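Local atomic coordinates of EmGH1 (Erythrobacter marinus, PDB entry 5Z87), a protein that probably hydrolyses beta-glucosidic bonds, and perhaps also xylosides and arabinofuranosides, as a member of glycoside hydrolase family 3. Residues 162-167 with 403-408; 501-506 with 535-540; 325-330 with 334-339; 41-46 with 380-385. All coordinates share one frame; numbering follows the deposited sequence. Where two conformers were deposited one is given.

Contact 1: residues 162-167 with 403-408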
loop_
_atom_site.group_PDB
_atom_site.type_symbol
_atom_site.label_atom_id
_atom_site.label_comp_id
_atom_site.label_asym_id
_atom_site.label_seq_id
_atom_site.Cartn_x
_atom_site.Cartn_y
_atom_site.Cartn_z
ATOM N N PHE A 162 23.822 2.214 23.941
ATOM C CA PHE A 162 23.925 3.576 23.457
ATOM C C PHE A 162 24.599 4.502 24.459
ATOM O O PHE A 162 25.116 5.549 24.058
ATOM C CB PHE A 162 22.537 4.059 23.011
ATOM C CG PHE A 162 22.124 3.438 21.706
ATOM C CD1 PHE A 162 22.618 3.928 20.510
ATOM C CD2 PHE A 162 21.346 2.288 21.680
ATOM C CE1 PHE A 162 22.286 3.326 19.301
ATOM C CE2 PHE A 162 21.014 1.676 20.472
ATOM C CZ PHE A 162 21.481 2.201 19.284
ATOM N N GLU A 163 24.661 4.114 25.730
ATOM C CA GLU A 163 25.572 4.779 26.652
ATOM C C GLU A 163 27.016 4.585 26.206
ATOM O O GLU A 163 27.794 5.545 26.148
ATOM C CB GLU A 163 25.347 4.248 28.066
ATOM C CG GLU A 163 26.166 4.939 29.162
ATOM C CD GLU A 163 26.052 4.213 30.483
ATOM O OE1 GLU A 163 26.800 3.237 30.683
ATOM O OE2 GLU A 163 25.200 4.595 31.315
ATOM N N ALA A 164 27.384 3.348 25.845
ATOM C CA ALA A 164 28.730 3.094 25.330
ATOM C C ALA A 164 28.973 3.860 24.040
ATOM O O ALA A 164 30.061 4.417 23.834
ATOM C CB ALA A 164 28.955 1.595 25.101
ATOM N N THR A 165 27.966 3.902 23.163
ATOM C CA THR A 165 28.109 4.615 21.900
ATOM C C THR A 165 28.300 6.111 22.126
ATOM O O THR A 165 29.093 6.756 21.427
ATOM C CB THR A 165 26.879 4.366 21.015
ATOM O OG1 THR A 165 26.761 2.965 20.720
ATOM C CG2 THR A 165 27.002 5.150 19.723
ATOM N N ALA A 166 27.557 6.687 23.080
ATOM C CA ALA A 166 27.692 8.112 23.354
ATOM C C ALA A 166 29.096 8.449 23.868
ATOM O O ALA A 166 29.701 9.445 23.442
ATOM C CB ALA A 166 26.619 8.554 24.351
ATOM N N LYS A 167 29.631 7.622 24.778
ATOM C CA LYS A 167 30.993 7.811 25.276
ATOM C C LYS A 167 31.980 7.889 24.132
ATOM O O LYS A 167 32.820 8.792 24.080
ATOM C CB LYS A 167 31.387 6.660 26.205
ATOM C CG LYS A 167 30.823 6.721 27.591
ATOM C CD LYS A 167 31.224 5.462 28.366
ATOM C CE LYS A 167 30.529 5.415 29.715
ATOM N NZ LYS A 167 30.725 4.104 30.388
ATOM N N THR A 403 37.417 -3.555 25.858
ATOM C CA THR A 403 37.025 -4.923 26.173
ATOM C C THR A 403 35.605 -4.965 26.724
ATOM O O THR A 403 34.819 -5.854 26.377
ATOM C CB THR A 403 38.032 -5.541 27.145
ATOM O OG1 THR A 403 39.226 -5.867 26.420
ATOM C CG2 THR A 403 37.481 -6.815 27.784
ATOM N N GLU A 404 35.241 -3.979 27.542
ATOM C CA GLU A 404 33.875 -3.914 28.046
ATOM C C GLU A 404 32.870 -3.660 26.918
ATOM O O GLU A 404 31.776 -4.241 26.911
ATOM C CB GLU A 404 33.776 -2.838 29.123
ATOM C CG GLU A 404 32.380 -2.358 29.419
ATOM C CD GLU A 404 32.361 -1.252 30.463
ATOM O OE1 GLU A 404 33.265 -1.232 31.333
ATOM O OE2 GLU A 404 31.448 -0.399 30.407
ATOM N N HIS A 405 33.227 -2.816 25.945
ATOM C CA HIS A 405 32.287 -2.514 24.873
ATOM C C HIS A 405 32.176 -3.673 23.887
ATOM O O HIS A 405 31.080 -3.960 23.384
ATOM C CB HIS A 405 32.685 -1.213 24.162
ATOM C CG HIS A 405 32.420 0.027 24.977
ATOM N ND1 HIS A 405 32.606 1.302 24.481
ATOM C CD2 HIS A 405 31.968 0.179 26.245
ATOM C CE1 HIS A 405 32.287 2.185 25.413
ATOM N NE2 HIS A 405 31.893 1.531 26.492
ATOM N N LYS A 406 33.290 -4.355 23.603
ATOM C CA LYS A 406 33.225 -5.550 22.763
ATOM C C LYS A 406 32.402 -6.644 23.435
ATOM O O LYS A 406 31.618 -7.338 22.774
ATOM C CB LYS A 406 34.631 -6.052 22.441
ATOM C CG LYS A 406 35.402 -5.156 21.496
ATOM C CD LYS A 406 36.658 -5.843 20.938
ATOM C CE LYS A 406 37.723 -6.023 22.018
ATOM N NZ LYS A 406 39.067 -6.308 21.433
ATOM N N LEU A 407 32.532 -6.787 24.757
ATOM C CA LEU A 407 31.767 -7.819 25.444
ATOM C C LEU A 407 30.276 -7.491 25.438
ATOM O O LEU A 407 29.437 -8.383 25.233
ATOM C CB LEU A 407 32.286 -8.005 26.865
ATOM C CG LEU A 407 31.377 -8.853 27.760
ATOM C CD1 LEU A 407 31.243 -10.291 27.233
ATOM C CD2 LEU A 407 31.870 -8.828 29.196
ATOM N N LEU A 408 29.928 -6.216 25.634
ATOM C CA LEU A 408 28.534 -5.815 25.496
ATOM C C LEU A 408 28.007 -6.155 24.104
ATOM O O LEU A 408 26.911 -6.709 23.967
ATOM C CB LEU A 408 28.384 -4.323 25.792
ATOM C CG LEU A 408 26.969 -3.751 25.663
ATOM C CD1 LEU A 408 25.999 -4.504 26.565
ATOM C CD2 LEU A 408 26.957 -2.265 25.997
HETATM O O HOH W 1 30.129 2.047 28.763
#
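His405 turns its CG opposite its own carbonyl carbon (chi1 -73°), which carries the imidazole off helix 403-416 and lays one ring face under the methyl of Ala164 on helix 155-171. Ala164 CB stands 3.4 Å from the centroid of the His405 ring, only 15° off the ring normal, a close CH-pi contact. The nearest ring atom is NE2, with Ala164 CB 3.3 Å away. Beside it, Leu408 adds a looser apolar touch, its CD2 4.4 Å from Ala164 CB. An alanine on one side and a flat ring on the other bridge two helices that run roughly antiparallel, their local axes 10.7 Å apart.

Lys167, one turn after Ala164, keeps its chain stretched from CG to NZ. It therefore passes the ring at its edge, CD near the imidazole plane, and delivers its amine to a water. That water accepts from Lys167 NZ at 2.7 Å and donates to Glu404 OE2 at 3.2 Å. It also bonds His405 NE2 at 2.9 Å, so three side chains share it, and the lysine and glutamate, whose NZ and OE2 are 4.6 Å apart, are joined through it rather than directly.

The other ring nitrogen, ND1, bonds Glu168 OE2. Both nitrogens of this buried imidazole are thus engaged, which fixes the rotation of the ring while its face takes the methyl. The carboxylate at ND1 would tend to favour a proton there, and the nearby lysine would probably disfavour a second proton, and with it a positive charge, on the ring.

Contact 2: residues 501-506 with 535-540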
loop_
_atom_site.group_PDB
_atom_site.type_symbol
_atom_site.label_atom_id
_atom_site.label_comp_id
_atom_site.label_asym_id
_atom_site.label_seq_id
_atom_site.Cartn_x
_atom_site.Cartn_y
_atom_site.Cartn_z
ATOM N N ASP A 501 32.129 1.610 -7.029
ATOM C CA ASP A 501 31.780 0.527 -7.942
ATOM C C ASP A 501 30.346 0.114 -7.636
ATOM O O ASP A 501 30.072 -0.466 -6.580
ATOM C CB ASP A 501 32.738 -0.653 -7.791
ATOM C CG ASP A 501 34.036 -0.455 -8.552
ATOM O OD1 ASP A 501 34.801 0.466 -8.196
ATOM O OD2 ASP A 501 34.292 -1.223 -9.505
ATOM N N GLU A 502 29.427 0.439 -8.544
ATOM C CA GLU A 502 28.040 0.044 -8.359
ATOM C C GLU A 502 27.949 -1.470 -8.248
ATOM O O GLU A 502 28.636 -2.205 -8.962
ATOM C CB GLU A 502 27.181 0.543 -9.516
ATOM C CG GLU A 502 26.968 2.040 -9.523
ATOM C CD GLU A 502 27.029 2.618 -10.921
ATOM O OE1 GLU A 502 26.743 1.871 -11.882
ATOM O OE2 GLU A 502 27.364 3.815 -11.063
ATOM N N SER A 503 27.104 -1.932 -7.338
ATOM C CA SER A 503 27.007 -3.357 -7.078
ATOM C C SER A 503 26.283 -4.058 -8.224
ATOM O O SER A 503 25.308 -3.536 -8.779
ATOM C CB SER A 503 26.281 -3.580 -5.752
ATOM O OG SER A 503 26.023 -4.947 -5.519
ATOM N N VAL A 504 26.784 -5.238 -8.597
ATOM C CA VAL A 504 26.169 -6.077 -9.622
ATOM C C VAL A 504 25.849 -7.444 -9.019
ATOM O O VAL A 504 26.543 -7.931 -8.122
ATOM C CB VAL A 504 27.068 -6.214 -10.873
ATOM C CG1 VAL A 504 27.640 -4.866 -11.260
ATOM C CG2 VAL A 504 28.193 -7.168 -10.620
ATOM N N GLN A 505 24.771 -8.061 -9.499
ATOM C CA GLN A 505 24.371 -9.350 -8.954
ATOM C C GLN A 505 25.344 -10.446 -9.385
ATOM O O GLN A 505 25.929 -10.397 -10.466
ATOM C CB GLN A 505 22.951 -9.694 -9.398
ATOM C CG GLN A 505 22.321 -10.816 -8.594
ATOM C CD GLN A 505 20.887 -11.082 -9.005
ATOM O OE1 GLN A 505 20.300 -10.303 -9.747
ATOM N NE2 GLN A 505 20.319 -12.186 -8.526
ATOM N N ALA A 506 25.516 -11.443 -8.526
ATOM C CA ALA A 506 26.473 -12.500 -8.816
ATOM C C ALA A 506 26.028 -13.324 -10.018
ATOM O O ALA A 506 24.832 -13.470 -10.294
ATOM C CB ALA A 506 26.658 -13.406 -7.604
ATOM N N ASN A 535 22.834 -8.927 1.814
ATOM C CA ASN A 535 23.958 -8.132 2.300
ATOM C C ASN A 535 23.619 -6.654 2.152
ATOM O O ASN A 535 22.499 -6.273 1.782
ATOM C CB ASN A 535 25.273 -8.516 1.593
ATOM C CG ASN A 535 25.232 -8.290 0.095
ATOM O OD1 ASN A 535 24.511 -7.423 -0.402
ATOM N ND2 ASN A 535 26.018 -9.070 -0.637
ATOM N N GLU A 536 24.622 -5.827 2.440
ATOM C CA GLU A 536 24.508 -4.379 2.453
ATOM C C GLU A 536 24.346 -3.798 1.061
ATOM O O GLU A 536 24.128 -2.592 0.940
ATOM C CB GLU A 536 25.738 -3.789 3.159
ATOM C CG GLU A 536 25.787 -4.089 4.670
ATOM C CD GLU A 536 26.349 -5.476 5.031
ATOM O OE1 GLU A 536 26.479 -5.753 6.247
ATOM O OE2 GLU A 536 26.652 -6.288 4.119
ATOM N N SER A 537 24.426 -4.620 0.014
ATOM C CA SER A 537 24.053 -4.190 -1.327
ATOM C C SER A 537 22.619 -4.566 -1.710
ATOM O O SER A 537 22.020 -3.880 -2.541
ATOM C CB SER A 537 25.015 -4.777 -2.367
ATOM O OG SER A 537 26.214 -4.041 -2.424
ATOM N N THR A 538 22.039 -5.624 -1.134
ATOM C CA THR A 538 20.676 -5.992 -1.520
ATOM C C THR A 538 19.613 -5.323 -0.653
ATOM O O THR A 538 18.476 -5.156 -1.111
ATOM C CB THR A 538 20.501 -7.517 -1.515
ATOM O OG1 THR A 538 20.766 -8.061 -0.220
ATOM C CG2 THR A 538 21.467 -8.150 -2.527
ATOM N N ALA A 539 19.958 -4.929 0.572
ATOM C CA ALA A 539 19.167 -4.008 1.381
ATOM C C ALA A 539 20.061 -2.810 1.675
ATOM O O ALA A 539 21.079 -2.944 2.367
ATOM C CB ALA A 539 18.680 -4.659 2.678
ATOM N N ARG A 540 19.715 -1.656 1.121
ATOM C CA ARG A 540 20.466 -0.453 1.436
ATOM C C ARG A 540 19.585 0.755 1.172
ATOM O O ARG A 540 18.528 0.669 0.541
ATOM C CB ARG A 540 21.768 -0.362 0.633
ATOM C CG ARG A 540 21.583 0.002 -0.830
ATOM C CD ARG A 540 22.916 0.280 -1.508
ATOM N NE ARG A 540 23.756 1.214 -0.753
ATOM C CZ ARG A 540 24.988 0.939 -0.333
ATOM N NH1 ARG A 540 25.530 -0.246 -0.598
ATOM N NH2 ARG A 540 25.685 1.847 0.340
#
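Ser503 and Ser537 meet through their hydroxymethyl groups, and the flat group that matters, the Asn535 amide, lies behind Ser537 rather than in the interface. Ser537 N approaches Asn535 OD1 from above the amide plane, 40° out of it, at 2.8 Å. Thr538 N reaches the same oxygen more nearly head-on to the carbonyl, at 3.1 Å. At the other end of the amide, ND2 goes to Thr486 OG1, so the whole group is held at both ends. The turn is closed further by Asn535 N, which donates to Thr538 OG1 at 3.0 Å.

Thus steadied, and with OG tucked beside its backbone N (chi1 -80°), Ser537 presents CB and OG together to the loop 501-506. Ser503 OG lies 3.2 Å from Ser537 OG and 3.3 Å from Ser537 CB, the two side chains overlapping rather than merely touching at their ends. The junction is small and near the surface, burying 71 Å². Phe653 of the second subunit packs against Ser503, Gln505 and Thr538, placing it beside the dimer contact.

OD1 accepting from the nitrogens two and three residues on makes Asn535 the head of an Asx turn and Asx motif. It starts the loop leaving strand 527-533 in the alpha/beta C-terminal domain of family 3 enzymes, a loop that continues to Glu541 of the dithiothreitol pocket, although the serine contact itself lies away from that site.

Contact 3: residues 325-330 with 334-339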
loop_
_atom_site.group_PDB
_atom_site.type_symbol
_atom_site.label_atom_id
_atom_site.label_comp_id
_atom_site.label_asym_id
_atom_site.label_seq_id
_atom_site.Cartn_x
_atom_site.Cartn_y
_atom_site.Cartn_z
ATOM N N GLY A 325 8.373 19.695 -6.121
ATOM C CA GLY A 325 7.662 20.660 -6.945
ATOM C C GLY A 325 6.624 21.454 -6.187
ATOM O O GLY A 325 5.596 21.832 -6.757
ATOM N N VAL A 326 6.863 21.718 -4.907
ATOM C CA VAL A 326 5.931 22.476 -4.093
ATOM C C VAL A 326 6.370 23.928 -3.951
ATOM O O VAL A 326 5.542 24.833 -4.050
ATOM C CB VAL A 326 5.745 21.792 -2.723
ATOM C CG1 VAL A 326 5.026 22.719 -1.727
ATOM C CG2 VAL A 326 4.961 20.499 -2.908
ATOM N N ALA A 327 7.665 24.171 -3.761
ATOM C CA ALA A 327 8.204 25.520 -3.766
ATOM C C ALA A 327 8.579 25.925 -5.186
ATOM O O ALA A 327 9.139 25.130 -5.945
ATOM C CB ALA A 327 9.430 25.617 -2.853
ATOM N N GLY A 328 8.282 27.180 -5.534
ATOM C CA GLY A 328 8.565 27.670 -6.868
ATOM C C GLY A 328 10.024 27.959 -7.132
ATOM O O GLY A 328 10.424 28.063 -8.296
ATOM N N SER A 329 10.835 28.062 -6.085
ATOM C CA SER A 329 12.244 28.371 -6.263
ATOM C C SER A 329 12.988 27.919 -5.017
ATOM O O SER A 329 12.384 27.554 -4.010
ATOM C CB SER A 329 12.448 29.868 -6.498
ATOM O OG SER A 329 11.921 30.593 -5.397
ATOM N N GLU A 330 14.316 27.993 -5.083
ATOM C CA GLU A 330 15.119 27.682 -3.903
ATOM C C GLU A 330 14.880 28.689 -2.783
ATOM O O GLU A 330 14.762 28.303 -1.613
ATOM C CB GLU A 330 16.591 27.618 -4.283
ATOM C CG GLU A 330 16.862 26.625 -5.389
ATOM C CD GLU A 330 18.347 26.397 -5.590
ATOM O OE1 GLU A 330 19.099 27.393 -5.585
ATOM O OE2 GLU A 330 18.765 25.225 -5.739
ATOM N N ALA A 334 13.572 27.714 1.024
ATOM C CA ALA A 334 14.126 28.147 2.304
ATOM C C ALA A 334 13.044 28.764 3.179
ATOM O O ALA A 334 12.940 28.441 4.368
ATOM C CB ALA A 334 15.278 29.135 2.064
ATOM N N ILE A 335 12.181 29.604 2.589
ATOM C CA ILE A 335 11.151 30.285 3.373
ATOM C C ILE A 335 10.129 29.288 3.907
ATOM O O ILE A 335 9.729 29.353 5.077
ATOM C CB ILE A 335 10.471 31.387 2.542
ATOM C CG1 ILE A 335 11.457 32.514 2.243
ATOM C CG2 ILE A 335 9.259 31.947 3.302
ATOM C CD1 ILE A 335 10.869 33.625 1.369
ATOM N N MET A 336 9.680 28.356 3.058
ATOM C CA MET A 336 8.718 27.346 3.505
ATOM C C MET A 336 9.280 26.500 4.644
ATOM O O MET A 336 8.612 26.298 5.666
ATOM C CB MET A 336 8.309 26.456 2.334
ATOM C CG MET A 336 7.351 27.120 1.373
ATOM S SD MET A 336 6.826 25.976 0.075
ATOM C CE MET A 336 5.820 27.074 -0.926
ATOM N N GLY A 337 10.510 25.991 4.488
ATOM C CA GLY A 337 11.097 25.179 5.547
ATOM C C GLY A 337 11.244 25.924 6.867
ATOM O O GLY A 337 10.925 25.392 7.939
ATOM N N LEU A 338 11.738 27.160 6.815
ATOM C CA LEU A 338 11.963 27.907 8.050
ATOM C C LEU A 338 10.647 28.235 8.752
ATOM O O LEU A 338 10.512 28.032 9.968
ATOM C CB LEU A 338 12.757 29.179 7.747
ATOM C CG LEU A 338 13.354 29.859 8.968
ATOM C CD1 LEU A 338 14.497 29.023 9.497
ATOM C CD2 LEU A 338 13.815 31.275 8.597
ATOM N N ARG A 339 9.651 28.725 8.001
ATOM C CA ARG A 339 8.371 29.044 8.633
ATOM C C ARG A 339 7.646 27.790 9.085
ATOM O O ARG A 339 6.924 27.822 10.093
ATOM C CB ARG A 339 7.469 29.836 7.693
ATOM C CG ARG A 339 8.179 30.873 6.868
ATOM C CD ARG A 339 7.815 32.271 7.242
ATOM N NE ARG A 339 6.378 32.470 7.262
ATOM C CZ ARG A 339 5.655 32.740 6.186
ATOM N NH1 ARG A 339 4.341 32.913 6.298
ATOM N NH2 ARG A 339 6.248 32.838 5.004
#
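Met336 projects from helix 330-340 as a straight arm, extended beyond CG, and its thioether comes to rest against Val326 and Ala327 of the preceding loop. Sulfur and methyl share the touching: Met336 SD lies 3.9 Å from Ala327 CB and 4.1 Å from Val326 CG1. Val326 meets the arm at a slant, presenting CG1 because that branch stands opposite the backbone N (chi1 167°). Beyond the sulfur, the methionine methyl slides along the loop backbone, with CE 3.9 Å from Val326 O. Ile320 of helix 319-322 touches both Met336 and Ala327, while Ser717 of the second subunit packs on Val326. With an alanine in place of Met336 the thioether and methyl would be gone, and a gap would probably open beside Val326 CG1 and Ala327 CB.

Where the loop runs into the helix, Ala334 N donates to Glu330 O over 3.0 Å, nearly straight at 169°, an ordinary i to i+4 bond of the first turn. Ser329 is the N-cap, its OG taking the N-H of Glu332, whose OE1 in turn receives Gly328 N. Glu330 points its carboxylate elsewhere, to a salt bridge with Arg318.

The chemistry is divided accordingly: capping and Glu332 hold the polar stretch next to the helix, while further back, at Val326 and Ala327, the contact with Met336 is mainly apolar packing against the thioether and its methyl.

Contact 4: residues 41-46 with 380-385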
loop_
_atom_site.group_PDB
_atom_site.type_symbol
_atom_site.label_atom_id
_atom_site.label_comp_id
_atom_site.label_asym_id
_atom_site.label_seq_id
_atom_site.Cartn_x
_atom_site.Cartn_y
_atom_site.Cartn_z
ATOM N N LEU A 41 22.756 29.305 34.939
ATOM C CA LEU A 41 21.502 29.569 34.250
ATOM C C LEU A 41 21.102 28.382 33.370
ATOM O O LEU A 41 21.930 27.552 32.976
ATOM C CB LEU A 41 21.618 30.820 33.387
ATOM C CG LEU A 41 20.898 32.108 33.775
ATOM C CD1 LEU A 41 20.992 33.094 32.617
ATOM C CD2 LEU A 41 19.452 31.840 34.143
ATOM N N SER A 42 19.811 28.327 33.046
ATOM C CA SER A 42 19.298 27.271 32.189
ATOM C C SER A 42 19.746 27.497 30.746
ATOM O O SER A 42 19.980 28.638 30.332
ATOM C CB SER A 42 17.771 27.219 32.241
ATOM O OG SER A 42 17.225 28.254 31.445
ATOM N N PRO A 43 19.886 26.418 29.965
ATOM C CA PRO A 43 20.276 26.579 28.551
ATOM C C PRO A 43 19.392 27.540 27.791
ATOM O O PRO A 43 19.894 28.341 26.989
ATOM C CB PRO A 43 20.163 25.149 28.001
ATOM C CG PRO A 43 20.504 24.287 29.179
ATOM C CD PRO A 43 19.943 25.012 30.400
ATOM N N ALA A 44 18.080 27.482 28.028
ATOM C CA ALA A 44 17.147 28.369 27.343
ATOM C C ALA A 44 17.409 29.829 27.699
ATOM O O ALA A 44 17.395 30.704 26.830
ATOM C CB ALA A 44 15.708 27.971 27.697
ATOM N N ARG A 45 17.660 30.113 28.976
ATOM C CA ARG A 45 17.903 31.493 29.373
ATOM C C ARG A 45 19.261 31.979 28.879
ATOM O O ARG A 45 19.385 33.125 28.434
ATOM C CB ARG A 45 17.749 31.626 30.886
ATOM C CG ARG A 45 16.271 31.470 31.290
ATOM C CD ARG A 45 16.037 31.446 32.793
ATOM N NE ARG A 45 16.214 32.765 33.392
ATOM C CZ ARG A 45 16.211 32.995 34.701
ATOM N NH1 ARG A 45 16.036 31.988 35.551
ATOM N NH2 ARG A 45 16.388 34.226 35.159
ATOM N N ARG A 46 20.275 31.109 28.877
ATOM C CA ARG A 46 21.555 31.510 28.303
ATOM C C ARG A 46 21.427 31.761 26.810
ATOM O O ARG A 46 22.070 32.672 26.273
ATOM C CB ARG A 46 22.635 30.466 28.595
ATOM C CG ARG A 46 22.911 30.292 30.086
ATOM C CD ARG A 46 23.871 29.147 30.364
ATOM N NE ARG A 46 25.196 29.441 29.832
ATOM C CZ ARG A 46 26.230 28.611 29.894
ATOM N NH1 ARG A 46 26.100 27.419 30.461
ATOM N NH2 ARG A 46 27.396 28.974 29.374
ATOM N N LYS A 380 22.990 23.934 22.113
ATOM C CA LYS A 380 24.439 23.958 22.309
ATOM C C LYS A 380 24.794 24.177 23.782
ATOM O O LYS A 380 25.668 23.491 24.326
ATOM C CB LYS A 380 25.074 25.031 21.423
ATOM C CG LYS A 380 24.954 24.735 19.951
ATOM C CD LYS A 380 25.628 25.772 19.075
ATOM C CE LYS A 380 25.887 25.172 17.680
ATOM N NZ LYS A 380 26.487 26.130 16.702
ATOM N N PHE A 381 24.117 25.110 24.450
ATOM C CA PHE A 381 24.345 25.290 25.880
ATOM C C PHE A 381 24.063 23.999 26.641
ATOM O O PHE A 381 24.899 23.535 27.428
ATOM C CB PHE A 381 23.490 26.453 26.409
ATOM C CG PHE A 381 24.072 27.825 26.100
ATOM C CD1 PHE A 381 25.277 28.235 26.678
ATOM C CD2 PHE A 381 23.420 28.701 25.239
ATOM C CE1 PHE A 381 25.830 29.488 26.390
ATOM C CE2 PHE A 381 23.958 29.963 24.951
ATOM C CZ PHE A 381 25.168 30.356 25.527
ATOM N N LYS A 382 22.909 23.373 26.368
ATOM C CA LYS A 382 22.532 22.129 27.040
ATOM C C LYS A 382 23.576 21.026 26.842
ATOM O O LYS A 382 23.835 20.233 27.759
ATOM C CB LYS A 382 21.158 21.661 26.531
ATOM C CG LYS A 382 20.654 20.373 27.207
ATOM C CD LYS A 382 19.118 20.227 27.154
ATOM C CE LYS A 382 18.665 18.989 27.915
ATOM N NZ LYS A 382 17.182 18.773 27.890
ATOM N N CYS A 383 24.176 20.945 25.652
ATOM C CA CYS A 383 25.195 19.939 25.398
ATOM C C CYS A 383 26.565 20.340 25.915
ATOM O O CYS A 383 27.518 19.576 25.733
ATOM C CB CYS A 383 25.279 19.634 23.900
ATOM S SG CYS A 383 23.747 18.864 23.293
ATOM N N GLY A 384 26.688 21.510 26.534
ATOM C CA GLY A 384 27.944 21.916 27.135
ATOM C C GLY A 384 28.994 22.427 26.180
ATOM O O GLY A 384 30.161 22.519 26.574
ATOM N N LEU A 385 28.630 22.765 24.934
ATOM C CA LEU A 385 29.652 23.184 23.973
ATOM C C LEU A 385 30.415 24.403 24.468
ATOM O O LEU A 385 31.592 24.569 24.137
ATOM C CB LEU A 385 29.048 23.506 22.601
ATOM C CG LEU A 385 28.131 22.517 21.864
ATOM C CD1 LEU A 385 28.293 22.701 20.373
ATOM C CD2 LEU A 385 28.390 21.085 22.258
#
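Arg46 and Phe381 form the tight part of this contact, the arginine folded over the phenylalanine ring. Arg46 CB sits 3.7 Å from the ring centroid of Phe381, 3° off its normal, a CH-pi contact directly over the centre. Further out the chain bends at chi3 (66°), which brings the guanidinium alongside the CD1/CE1 corner of the ring, beyond its rim: Arg46 CZ is 3.4 Å from Phe381 CD1. The two planes are inclined by 45°, so Phe381 CD1 lies over a guanidinium face without the groups stacking flat. The head is fixed from outside as well, with NH1 in a salt bridge to Asp387 and NE bonded to Tyr36 O. A leucine in place of Phe381 would remove the aromatic face, and is likely to leave Arg46 CB and the guanidinium poorly covered and freer to move.

Pro43 continues the close packing, its CB 3.9 Å from Phe381 CB and its CG 3.7 Å from Lys382 CA. Past that point the contact loosens. Lys382 contributes its CB, and the rest of its extended chain runs away from the opposing helix at a partly exposed position, while Ala44 faces solvent on the far side of its turn.

Two helix ends meet here. Ser42 is an N-cap, its OG accepting from Arg45 N at 3.1 Å, and Gly384 closes helix 366-382 in a Schellman motif. Lys380 reaches the backbone just before strands 91-93 and 126-129, placing the joint at the end of the TIM barrel opposite the one where such barrels keep their active sites.

From the N terminus, helix 43-51 opens contact 4 and helix 155-171 opens contact 1. Contact 3, local to residues 325-339, forms within both of these long loops. Residues 380-385 then close contact 4 after 333 intervening residues, and 403-408 close contact 1 soon afterwards, so the two cross. Contact 4 ties the N-terminal helix to the end of helix 366-382, whereas contact 1 joins a helix of the barrel domain to the one leading into strand 418-422 of the next domain. Contact 2 opens at 501-506 and closes at 535-540, after helix 508-522 and strand 527-533, wholly within that C-terminal domain. Contacts 2 and 3, 35 Å apart between centres, both reach the second subunit.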